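ATP-dependent 6-phosphofructokinase isozyme 2 (Escherichia coli, PDB 3UMO) catalyses the ATP-dependent phosphorylation of fructose 6-phosphate to fructose 1,6-bisphosphate, the first committed step of glycolysis, as a homodimeric kinase of the PfkB family. Local coordinates at residues D87-L93 against F106-A112; N180-P186 against A218-S224; L191-R197 against A208-I212. All blocks are in the same frame, centred on the assembly; numbering follows the deposited sequence.

Contact 1 (D87-L93 against F106-A112); sequences DWTRQNL and FVMPGAA
N92 reaches across to the turn after strand 103-107, where its OD1 takes the amide hydrogen of M108 N at 2.8 Å. The bond is fairly straight at hydrogen (163°), but the donor stands well above the plane of the side-chain carbonyl. With CG anti to its own carbonyl carbon (chi1 -66°), N92 lays CB against F106 O and turns ND2 toward V107 CG1, 3.8 Å away. A water bonded to both ND2 and M108 O closes a second, indirect link. Beside N92, L93 and F106 form an antiparallel hydrogen-bonded pair, with F106 N 2.9 Å from L93 O. This pair belongs to the small beta sheet that projects from the ribokinase-type core and continues into the second subunit, where F106 meets its counterpart, F106 of that chain. R90, Q91 and N92 are assigned to substrate binding, presumably of the sugar phosphate, and N92 N bonds to OD1 of D14. At the other end D87 OD2 accepts from A112 N at 2.9 Å, on the anti side of the carboxylate, while OD1 pairs with R90 NH2 at 2.9 Å. The R90 chain bends at chi2 (-60°), bringing NH2 over the centre of the W88 ring and CG to 3.4 Å from A111 N. A111 CB packs on W88 O, 3.3 Å away, and a water joins R90 N to A111 N.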
loop_
_atom_site.group_PDB
_atom_site.type_symbol
_atom_site.label_atom_id
_atom_site.label_comp_id
_atom_site.label_asym_id
_atom_site.label_seq_id
_atom_site.Cartn_x
_atom_site.Cartn_y
_atom_site.Cartn_z
ATOM N N ASP A 87 -11.814 19.826 -27.612
ATOM C CA ASP A 87 -11.314 18.691 -26.840
ATOM C C ASP A 87 -12.322 18.325 -25.749
ATOM O O ASP A 87 -12.803 19.198 -25.021
ATOM C CB ASP A 87 -9.950 19.041 -26.235
ATOM C CG ASP A 87 -9.146 17.811 -25.834
ATOM O OD1 ASP A 87 -9.509 16.685 -26.245
ATOM O OD2 ASP A 87 -8.136 17.982 -25.116
ATOM N N TRP A 88 -12.640 17.039 -25.630
ATOM C CA TRP A 88 -13.699 16.611 -24.716
ATOM C C TRP A 88 -13.321 16.759 -23.238
ATOM O O TRP A 88 -12.166 16.550 -22.848
ATOM C CB TRP A 88 -14.147 15.169 -25.018
ATOM C CG TRP A 88 -13.214 14.104 -24.496
ATOM C CD1 TRP A 88 -13.154 13.607 -23.218
ATOM C CD2 TRP A 88 -12.223 13.394 -25.248
ATOM N NE1 TRP A 88 -12.176 12.644 -23.133
ATOM C CE2 TRP A 88 -11.595 12.492 -24.361
ATOM C CE3 TRP A 88 -11.805 13.438 -26.578
ATOM C CZ2 TRP A 88 -10.568 11.641 -24.773
ATOM C CZ3 TRP A 88 -10.787 12.591 -26.983
ATOM C CH2 TRP A 88 -10.179 11.706 -26.083
ATOM N N THR A 89 -14.309 17.113 -22.420
ATOM C CA THR A 89 -14.111 17.308 -20.983
ATOM C C THR A 89 -13.515 16.057 -20.336
ATOM O O THR A 89 -14.075 14.964 -20.453
ATOM C CB THR A 89 -15.443 17.693 -20.293
ATOM O OG1 THR A 89 -15.871 18.972 -20.782
ATOM C CG2 THR A 89 -15.281 17.759 -18.771
ATOM N N ARG A 90 -12.372 16.232 -19.673
ATOM C CA ARG A 90 -11.611 15.120 -19.104
ATOM C C ARG A 90 -12.191 14.632 -17.780
ATOM O O ARG A 90 -12.999 15.320 -17.153
ATOM C CB ARG A 90 -10.141 15.515 -18.920
ATOM C CG ARG A 90 -9.386 15.740 -20.220
ATOM C CD ARG A 90 -9.382 14.484 -21.082
ATOM N NE ARG A 90 -8.382 14.541 -22.150
ATOM C CZ ARG A 90 -8.640 14.884 -23.409
ATOM N NH1 ARG A 90 -7.661 14.899 -24.306
ATOM N NH2 ARG A 90 -9.874 15.212 -23.774
ATOM N N GLN A 91 -11.767 13.442 -17.362
ATOM C CA GLN A 91 -12.313 12.796 -16.173
ATOM C C GLN A 91 -11.232 12.455 -15.156
ATOM O O GLN A 91 -10.215 11.847 -15.506
ATOM C CB GLN A 91 -13.018 11.497 -16.562
ATOM C CG GLN A 91 -14.088 11.630 -17.637
ATOM C CD GLN A 91 -15.160 10.559 -17.503
ATOM O OE1 GLN A 91 -15.437 9.815 -18.443
ATOM N NE2 GLN A 91 -15.767 10.476 -16.321
ATOM N N ASN A 92 -11.447 12.844 -13.900
ATOM C CA ASN A 92 -10.605 12.351 -12.813
ATOM C C ASN A 92 -11.300 11.182 -12.124
ATOM O O ASN A 92 -12.509 11.002 -12.274
ATOM C CB ASN A 92 -10.267 13.457 -11.808
ATOM C CG ASN A 92 -9.397 14.532 -12.408
ATOM O OD1 ASN A 92 -8.615 14.264 -13.318
ATOM N ND2 ASN A 92 -9.533 15.756 -11.914
ATOM N N LEU A 93 -10.538 10.385 -11.383
ATOM C CA LEU A 93 -11.096 9.185 -10.771
ATOM C C LEU A 93 -10.930 9.170 -9.259
ATOM O O LEU A 93 -9.817 9.329 -8.742
ATOM C CB LEU A 93 -10.467 7.922 -11.369
ATOM C CG LEU A 93 -11.068 6.594 -10.891
ATOM C CD1 LEU A 93 -12.530 6.472 -11.300
ATOM C CD2 LEU A 93 -10.263 5.391 -11.389
ATOM N N PHE A 106 -7.122 10.157 -8.275
ATOM C CA PHE A 106 -6.201 10.290 -9.396
ATOM C C PHE A 106 -6.583 11.507 -10.216
ATOM O O PHE A 106 -7.645 11.544 -10.841
ATOM C CB PHE A 106 -6.200 9.004 -10.225
ATOM C CG PHE A 106 -5.865 7.790 -9.413
ATOM C CD1 PHE A 106 -6.869 7.034 -8.819
ATOM C CD2 PHE A 106 -4.544 7.437 -9.180
ATOM C CE1 PHE A 106 -6.567 5.932 -8.034
ATOM C CE2 PHE A 106 -4.230 6.329 -8.400
ATOM C CZ PHE A 106 -5.246 5.574 -7.824
ATOM N N VAL A 107 -5.718 12.517 -10.170
ATOM C CA VAL A 107 -6.009 13.814 -10.766
ATOM C C VAL A 107 -5.157 14.036 -12.001
ATOM O O VAL A 107 -3.928 14.150 -11.910
ATOM C CB VAL A 107 -5.768 14.961 -9.763
ATOM C CG1 VAL A 107 -6.095 16.305 -10.407
ATOM C CG2 VAL A 107 -6.599 14.749 -8.506
ATOM N N MET A 108 -5.815 14.069 -13.158
ATOM C CA MET A 108 -5.143 14.252 -14.437
ATOM C C MET A 108 -5.449 15.650 -14.966
ATOM O O MET A 108 -6.327 16.328 -14.430
ATOM C CB MET A 108 -5.589 13.161 -15.413
ATOM C CG MET A 108 -4.868 11.853 -15.183
ATOM S SD MET A 108 -5.642 10.464 -16.020
ATOM C CE MET A 108 -7.146 10.308 -15.044
ATOM N N PRO A 109 -4.703 16.103 -15.988
ATOM C CA PRO A 109 -4.932 17.460 -16.495
ATOM C C PRO A 109 -6.303 17.621 -17.141
ATOM O O PRO A 109 -6.931 16.633 -17.550
ATOM C CB PRO A 109 -3.842 17.620 -17.562
ATOM C CG PRO A 109 -2.786 16.613 -17.177
ATOM C CD PRO A 109 -3.561 15.457 -16.655
ATOM N N GLY A 110 -6.768 18.865 -17.223
ATOM C CA GLY A 110 -8.019 19.150 -17.902
ATOM C C GLY A 110 -7.845 19.049 -19.407
ATOM O O GLY A 110 -6.723 18.928 -19.908
ATOM N N ALA A 111 -8.956 19.106 -20.135
ATOM C CA ALA A 111 -8.905 19.130 -21.593
ATOM C C ALA A 111 -8.081 20.312 -22.094
ATOM O O ALA A 111 -7.940 21.331 -21.416
ATOM C CB ALA A 111 -10.308 19.187 -22.178
ATOM N N ALA A 112 -7.550 20.174 -23.300
ATOM C CA ALA A 112 -6.800 21.257 -23.922
ATOM C C ALA A 112 -7.727 22.409 -24.297
ATOM O O ALA A 112 -8.921 22.207 -24.534
ATOM C CB ALA A 112 -6.056 20.754 -25.146
HETATM O O HOH W 1 -10.283 22.223 -27.151
HETATM O O HOH W 2 -11.589 19.132 -19.097
HETATM O O HOH W 3 -7.984 18.002 -13.110
HETATM O O HOH W 4 -9.055 15.543 -15.919
#

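Contact 2 (N180-P186 against A218-S224); sequences NIELVKP and AKRVVVS. With ATP (adenosine-5'-triphosphate), chain E.
The outermost strand of the parallel core sheet of the ribokinase fold, 183-184, meets the strand that opens its small antiparallel sheet, and the pair ends at the phosphates of ATP. The backbones of 180-186 and 218-224 run alongside in the same direction, bridged at I181 with A218 and at V184 with V221. V184 N donates to R220 O, V184 O accepts from V222 N at 3.0 Å, and S224 N bonds to P186 O. V184 CG1 sits between its backbone N and carbonyl carbon (chi1 62°), packing on V221 CG2 at 3.7 Å; the side chain of L183 crosses that of V222, CD1 against CG2 at 3.7 Å.

At the end remote from the nucleotide, E182 folds back at chi2 (-80°), so that its carboxylate lies beside two cationic chains. K219 NZ forms a salt bridge with E182 OE1 at 3.1 Å, from above the carboxylate plane, and R220 NH1 a second one with OE2, likewise from above, making a three-residue network. The same NH1 also bonds to E182 O at 2.8 Å, which lies near the guanidinium plane; two oxygens of one residue thus fix the rotation of this group. R220 further packs on M275 of helix 272-286.

K185 bends at chi3 and chi4, so that NZ donates hydrogen bonds to S224 OG and to ATP O2B, each 2.9 Å long. S224 OG lies 2.8 Å from ATP O2A. N187 and G226 of the same chain, and K27 of the second subunit, also bond to this nucleotide. Strand ends that deliver a lysine and a serine to the phosphates form part of the ATP site of this PfkB-family kinase.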
loop_
_atom_site.group_PDB
_atom_site.type_symbol
_atom_site.label_atom_id
_atom_site.label_comp_id
_atom_site.label_asym_id
_atom_site.label_seq_id
_atom_site.Cartn_x
_atom_site.Cartn_y
_atom_site.Cartn_z
ATOM N N ASN A 180 -2.879 43.816 -7.211
ATOM C CA ASN A 180 -4.197 44.310 -6.817
ATOM C C ASN A 180 -5.275 43.234 -6.808
ATOM O O ASN A 180 -6.462 43.533 -6.947
ATOM C CB ASN A 180 -4.625 45.497 -7.687
ATOM C CG ASN A 180 -3.694 46.682 -7.545
ATOM O OD1 ASN A 180 -3.316 47.059 -6.434
ATOM N ND2 ASN A 180 -3.310 47.275 -8.672
ATOM N N ILE A 181 -4.857 41.982 -6.639
ATOM C CA ILE A 181 -5.794 40.880 -6.487
ATOM C C ILE A 181 -6.545 41.080 -5.173
ATOM O O ILE A 181 -5.934 41.389 -4.155
ATOM C CB ILE A 181 -5.055 39.527 -6.440
ATOM C CG1 ILE A 181 -4.215 39.317 -7.703
ATOM C CG2 ILE A 181 -6.027 38.370 -6.215
ATOM C CD1 ILE A 181 -4.999 39.359 -8.997
ATOM N N GLU A 182 -7.864 40.905 -5.188
ATOM C CA GLU A 182 -8.665 41.127 -3.984
ATOM C C GLU A 182 -8.330 40.132 -2.876
ATOM O O GLU A 182 -8.247 40.493 -1.701
ATOM C CB GLU A 182 -10.159 41.049 -4.310
ATOM C CG GLU A 182 -10.671 42.199 -5.163
ATOM C CD GLU A 182 -10.927 43.463 -4.362
ATOM O OE1 GLU A 182 -10.707 44.566 -4.905
ATOM O OE2 GLU A 182 -11.363 43.352 -3.195
ATOM N N LEU A 183 -8.142 38.876 -3.262
ATOM C CA LEU A 183 -7.908 37.810 -2.304
ATOM C C LEU A 183 -7.231 36.640 -2.986
ATOM O O LEU A 183 -7.638 36.227 -4.069
ATOM C CB LEU A 183 -9.237 37.331 -1.713
ATOM C CG LEU A 183 -9.225 36.072 -0.843
ATOM C CD1 LEU A 183 -8.461 36.307 0.443
ATOM C CD2 LEU A 183 -10.655 35.613 -0.546
ATOM N N VAL A 184 -6.203 36.099 -2.345
ATOM C CA VAL A 184 -5.594 34.859 -2.815
ATOM C C VAL A 184 -5.563 33.861 -1.651
ATOM O O VAL A 184 -5.316 34.252 -0.508
ATOM C CB VAL A 184 -4.172 35.113 -3.398
ATOM C CG1 VAL A 184 -3.233 35.671 -2.335
ATOM C CG2 VAL A 184 -3.604 33.839 -4.029
ATOM N N LYS A 185 -5.848 32.589 -1.931
ATOM C CA LYS A 185 -5.799 31.552 -0.895
ATOM C C LYS A 185 -4.800 30.444 -1.222
ATOM O O LYS A 185 -5.180 29.358 -1.672
ATOM C CB LYS A 185 -7.179 30.923 -0.585
ATOM C CG LYS A 185 -7.118 30.004 0.671
ATOM C CD LYS A 185 -8.102 28.836 0.667
ATOM C CE LYS A 185 -7.737 27.754 -0.360
ATOM N NZ LYS A 185 -6.354 27.212 -0.185
ATOM N N PRO A 186 -3.511 30.713 -1.000
ATOM C CA PRO A 186 -2.591 29.588 -1.132
ATOM C C PRO A 186 -2.674 28.696 0.099
ATOM O O PRO A 186 -2.888 29.191 1.211
ATOM C CB PRO A 186 -1.219 30.264 -1.168
ATOM C CG PRO A 186 -1.403 31.523 -0.346
ATOM C CD PRO A 186 -2.836 31.962 -0.597
ATOM N N ALA A 218 -1.544 41.348 -3.695
ATOM C CA ALA A 218 -2.890 41.006 -3.251
ATOM C C ALA A 218 -3.302 41.906 -2.095
ATOM O O ALA A 218 -2.468 42.291 -1.272
ATOM C CB ALA A 218 -2.969 39.534 -2.842
ATOM N N LYS A 219 -4.585 42.249 -2.039
ATOM C CA LYS A 219 -5.108 43.046 -0.931
ATOM C C LYS A 219 -5.199 42.193 0.326
ATOM O O LYS A 219 -4.911 42.651 1.432
ATOM C CB LYS A 219 -6.484 43.616 -1.279
ATOM C CG LYS A 219 -6.457 44.656 -2.406
ATOM C CD LYS A 219 -7.801 45.373 -2.527
ATOM C CE LYS A 219 -7.795 46.432 -3.626
ATOM N NZ LYS A 219 -7.836 45.833 -4.987
ATOM N N ARG A 220 -5.603 40.944 0.137
ATOM C CA ARG A 220 -5.756 40.000 1.229
ATOM C C ARG A 220 -5.125 38.669 0.853
ATOM O O ARG A 220 -5.305 38.181 -0.264
ATOM C CB ARG A 220 -7.237 39.784 1.530
ATOM C CG ARG A 220 -8.036 41.069 1.710
ATOM C CD ARG A 220 -9.529 40.769 1.747
ATOM N NE ARG A 220 -10.326 41.993 1.711
ATOM C CZ ARG A 220 -10.604 42.672 0.602
ATOM N NH1 ARG A 220 -10.148 42.253 -0.573
ATOM N NH2 ARG A 220 -11.336 43.775 0.667
ATOM N N VAL A 221 -4.384 38.092 1.789
ATOM C CA VAL A 221 -3.803 36.773 1.602
ATOM C C VAL A 221 -4.291 35.898 2.740
ATOM O O VAL A 221 -4.096 36.220 3.915
ATOM C CB VAL A 221 -2.261 36.814 1.610
ATOM C CG1 VAL A 221 -1.688 35.392 1.586
ATOM C CG2 VAL A 221 -1.748 37.619 0.427
ATOM N N VAL A 222 -4.958 34.808 2.402
ATOM C CA VAL A 222 -5.337 33.854 3.424
ATOM C C VAL A 222 -4.574 32.568 3.168
ATOM O O VAL A 222 -4.834 31.873 2.187
ATOM C CB VAL A 222 -6.858 33.600 3.433
ATOM C CG1 VAL A 222 -7.222 32.531 4.467
ATOM C CG2 VAL A 222 -7.594 34.898 3.733
ATOM N N VAL A 223 -3.612 32.270 4.034
ATOM C CA VAL A 223 -2.871 31.028 3.910
ATOM C C VAL A 223 -3.627 29.945 4.666
ATOM O O VAL A 223 -3.752 29.995 5.890
ATOM C CB VAL A 223 -1.458 31.134 4.490
ATOM C CG1 VAL A 223 -0.668 29.871 4.151
ATOM C CG2 VAL A 223 -0.752 32.367 3.945
ATOM N N SER A 224 -4.139 28.960 3.943
ATOM C CA SER A 224 -4.872 27.894 4.617
ATOM C C SER A 224 -3.890 26.814 5.089
ATOM O O SER A 224 -2.915 26.485 4.403
ATOM C CB SER A 224 -6.000 27.348 3.740
ATOM O OG SER A 224 -5.524 26.692 2.567
HETATM P PG ATP E . -7.722 21.392 -1.097
HETATM O O1G ATP E . -7.666 22.250 -2.312
HETATM O O2G ATP E . -9.148 20.850 -1.067
HETATM O O3G ATP E . -6.723 20.286 -1.105
HETATM P PB ATP E . -6.353 23.216 0.424
HETATM O O1B ATP E . -5.023 22.406 0.509
HETATM O O2B ATP E . -6.319 24.374 -0.595
HETATM O O3B ATP E . -7.612 22.267 0.186
HETATM P PA ATP E . -6.601 23.383 3.288
HETATM O O1A ATP E . -6.067 21.982 3.341
HETATM O O2A ATP E . -5.826 24.363 4.170
HETATM O O3A ATP E . -6.637 23.908 1.827
HETATM O "O5'" ATP E . -8.153 23.318 3.709
HETATM C "C5'" ATP E . -8.851 24.499 3.914
HETATM C "C4'" ATP E . -9.579 24.635 5.174
HETATM O "O4'" ATP E . -10.311 23.411 5.403
HETATM C "C3'" ATP E . -8.682 24.722 6.338
HETATM O "O3'" ATP E . -8.251 26.012 6.555
HETATM C "C2'" ATP E . -9.517 24.195 7.431
HETATM O "O2'" ATP E . -10.460 25.119 7.794
HETATM C "C1'" ATP E . -10.210 23.068 6.766
HETATM N N9 ATP E . -9.473 21.815 6.918
HETATM C C8 ATP E . -8.651 21.260 6.008
HETATM N N7 ATP E . -8.169 20.109 6.540
HETATM C C5 ATP E . -8.683 19.943 7.775
HETATM C C6 ATP E . -8.546 18.958 8.759
HETATM N N6 ATP E . -7.663 17.763 8.545
HETATM N N1 ATP E . -9.221 19.105 9.912
HETATM C C2 ATP E . -10.015 20.168 10.127
HETATM N N3 ATP E . -10.166 21.120 9.202
HETATM C C4 ATP E . -9.520 21.033 8.026
#

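Contact 3 (L191-R197 against A208-I212); sequences LSALVNR and AAQEI
A208 packs its CB into the side of helix 188-195, touching L191 CD2 at 3.9 Å and V195 CG1 at 4.0 Å. This is a helix-helix contact on the outside of the ribokinase-type alpha/beta core: the axes of 191-195 and 208-212 approach to 10.7 Å and cross at 52°. I212, one turn further along, supplies the second apolar point. Its extended side chain brings CD1 to L194 CD2, tip to tip at 3.6 Å, and lies across L191, 3.7 Å from its CD1. Behind them, L191 and I212 also rest on V223 and V221 of strand 221-224, and L194 on L172 of helix 169-175, so the helix pair is backed by both sheet and helix. The first helix ends in a Schellman motif, with N196 at positive phi as C-prime and R197 N bonded to S192 O. Beyond this reversal R197 reaches across to the second helix. CG lies between its backbone N and carbonyl carbon (chi1 61°), and the chain then runs extended past V195 CG2, which covers a face of the guanidinium. E211 comes from the opposite direction, its carboxylate nearly coplanar with that group (12°), and in the resulting salt bridge R197 NH2 donates to E211 OE1 at 2.6 Å, nearly along the C-O axis.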
loop_
_atom_site.group_PDB
_atom_site.type_symbol
_atom_site.label_atom_id
_atom_site.label_comp_id
_atom_site.label_asym_id
_atom_site.label_seq_id
_atom_site.Cartn_x
_atom_site.Cartn_y
_atom_site.Cartn_z
ATOM N N LEU A 191 2.021 28.523 -1.050
ATOM C CA LEU A 191 2.694 29.746 -0.604
ATOM C C LEU A 191 4.206 29.610 -0.756
ATOM O O LEU A 191 4.885 30.518 -1.253
ATOM C CB LEU A 191 2.345 30.069 0.853
ATOM C CG LEU A 191 3.058 31.290 1.447
ATOM C CD1 LEU A 191 2.665 32.588 0.730
ATOM C CD2 LEU A 191 2.785 31.383 2.940
ATOM N N SER A 192 4.733 28.463 -0.337
ATOM C CA SER A 192 6.164 28.198 -0.456
ATOM C C SER A 192 6.632 28.308 -1.903
ATOM O O SER A 192 7.676 28.901 -2.182
ATOM C CB SER A 192 6.502 26.813 0.090
ATOM O OG SER A 192 7.870 26.519 -0.129
ATOM N N ALA A 193 5.861 27.748 -2.829
ATOM C CA ALA A 193 6.259 27.782 -4.238
ATOM C C ALA A 193 6.175 29.200 -4.788
ATOM O O ALA A 193 7.022 29.626 -5.580
ATOM C CB ALA A 193 5.405 26.837 -5.063
ATOM N N LEU A 194 5.154 29.926 -4.349
ATOM C CA LEU A 194 4.933 31.303 -4.775
ATOM C C LEU A 194 6.082 32.239 -4.392
ATOM O O LEU A 194 6.594 32.975 -5.241
ATOM C CB LEU A 194 3.611 31.821 -4.211
ATOM C CG LEU A 194 3.262 33.266 -4.558
ATOM C CD1 LEU A 194 3.262 33.472 -6.069
ATOM C CD2 LEU A 194 1.912 33.624 -3.973
ATOM N N VAL A 195 6.491 32.219 -3.125
ATOM C CA VAL A 195 7.617 33.063 -2.689
ATOM C C VAL A 195 8.979 32.427 -2.966
ATOM O O VAL A 195 10.024 33.037 -2.717
ATOM C CB VAL A 195 7.538 33.436 -1.190
ATOM C CG1 VAL A 195 6.294 34.265 -0.910
ATOM C CG2 VAL A 195 7.574 32.183 -0.324
ATOM N N ASN A 196 8.955 31.204 -3.485
ATOM C CA ASN A 196 10.162 30.460 -3.839
ATOM C C ASN A 196 11.168 30.270 -2.700
ATOM O O ASN A 196 12.366 30.529 -2.861
ATOM C CB ASN A 196 10.854 31.075 -5.065
ATOM C CG ASN A 196 11.857 30.130 -5.698
ATOM O OD1 ASN A 196 11.796 28.916 -5.497
ATOM N ND2 ASN A 196 12.794 30.682 -6.461
ATOM N N ARG A 197 10.679 29.816 -1.551
ATOM C CA ARG A 197 11.566 29.405 -0.469
ATOM C C ARG A 197 10.878 28.419 0.464
ATOM O O ARG A 197 9.644 28.401 0.574
ATOM C CB ARG A 197 12.119 30.615 0.307
ATOM C CG ARG A 197 11.069 31.487 0.977
ATOM C CD ARG A 197 11.708 32.573 1.834
ATOM N NE ARG A 197 10.708 33.451 2.437
ATOM C CZ ARG A 197 10.223 34.540 1.850
ATOM N NH1 ARG A 197 10.652 34.887 0.643
ATOM N NH2 ARG A 197 9.317 35.286 2.468
ATOM N N ALA A 208 5.831 35.654 4.806
ATOM C CA ALA A 208 5.588 35.479 3.377
ATOM C C ALA A 208 4.254 36.092 2.956
ATOM O O ALA A 208 4.165 36.755 1.924
ATOM C CB ALA A 208 5.631 34.001 3.010
ATOM N N ALA A 209 3.213 35.852 3.750
ATOM C CA ALA A 209 1.899 36.412 3.460
ATOM C C ALA A 209 1.948 37.941 3.475
ATOM O O ALA A 209 1.396 38.598 2.590
ATOM C CB ALA A 209 0.872 35.904 4.460
ATOM N N GLN A 210 2.621 38.498 4.479
ATOM C CA GLN A 210 2.720 39.948 4.588
ATOM C C GLN A 210 3.510 40.533 3.420
ATOM O O GLN A 210 3.204 41.631 2.960
ATOM C CB GLN A 210 3.343 40.366 5.921
ATOM C CG GLN A 210 3.096 41.828 6.277
ATOM C CD GLN A 210 1.629 42.123 6.550
ATOM O OE1 GLN A 210 1.030 41.551 7.461
ATOM N NE2 GLN A 210 1.043 43.014 5.756
ATOM N N GLU A 211 4.500 39.787 2.937
ATOM C CA GLU A 211 5.339 40.206 1.816
ATOM C C GLU A 211 4.489 40.422 0.563
ATOM O O GLU A 211 4.682 41.391 -0.182
ATOM C CB GLU A 211 6.396 39.129 1.562
ATOM C CG GLU A 211 7.532 39.510 0.634
ATOM C CD GLU A 211 8.444 38.328 0.330
ATOM O OE1 GLU A 211 8.736 37.537 1.255
ATOM O OE2 GLU A 211 8.857 38.186 -0.842
ATOM N N ILE A 212 3.543 39.515 0.341
ATOM C CA ILE A 212 2.645 39.598 -0.810
ATOM C C ILE A 212 1.700 40.799 -0.705
ATOM O O ILE A 212 1.429 41.479 -1.696
ATOM C CB ILE A 212 1.832 38.301 -0.961
ATOM C CG1 ILE A 212 2.772 37.127 -1.238
ATOM C CG2 ILE A 212 0.797 38.429 -2.073
ATOM C CD1 ILE A 212 2.097 35.775 -1.132
#

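Contacts 2 and 3 form one block, their centres about 11 Å apart: helices 188-195 and 204-214 lie between the paired strands in sequence and pack against them, with V221 CG2 3.7 Å from I212 CG2 and V223 CG2 3.8 Å from L191 CD2. Contact 2 reaches the ATP directly, whereas the side chain of L191 in contact 3 stays about 10 Å from it. Contact 1 stands apart, its centre about 27 Å from that of contact 2 and on the opposite side of the chain's centre, and nearest atoms about 15 Å apart. It carries residues assigned to substrate binding, so contacts 1 and 2 probably serve the sugar phosphate and ATP respectively.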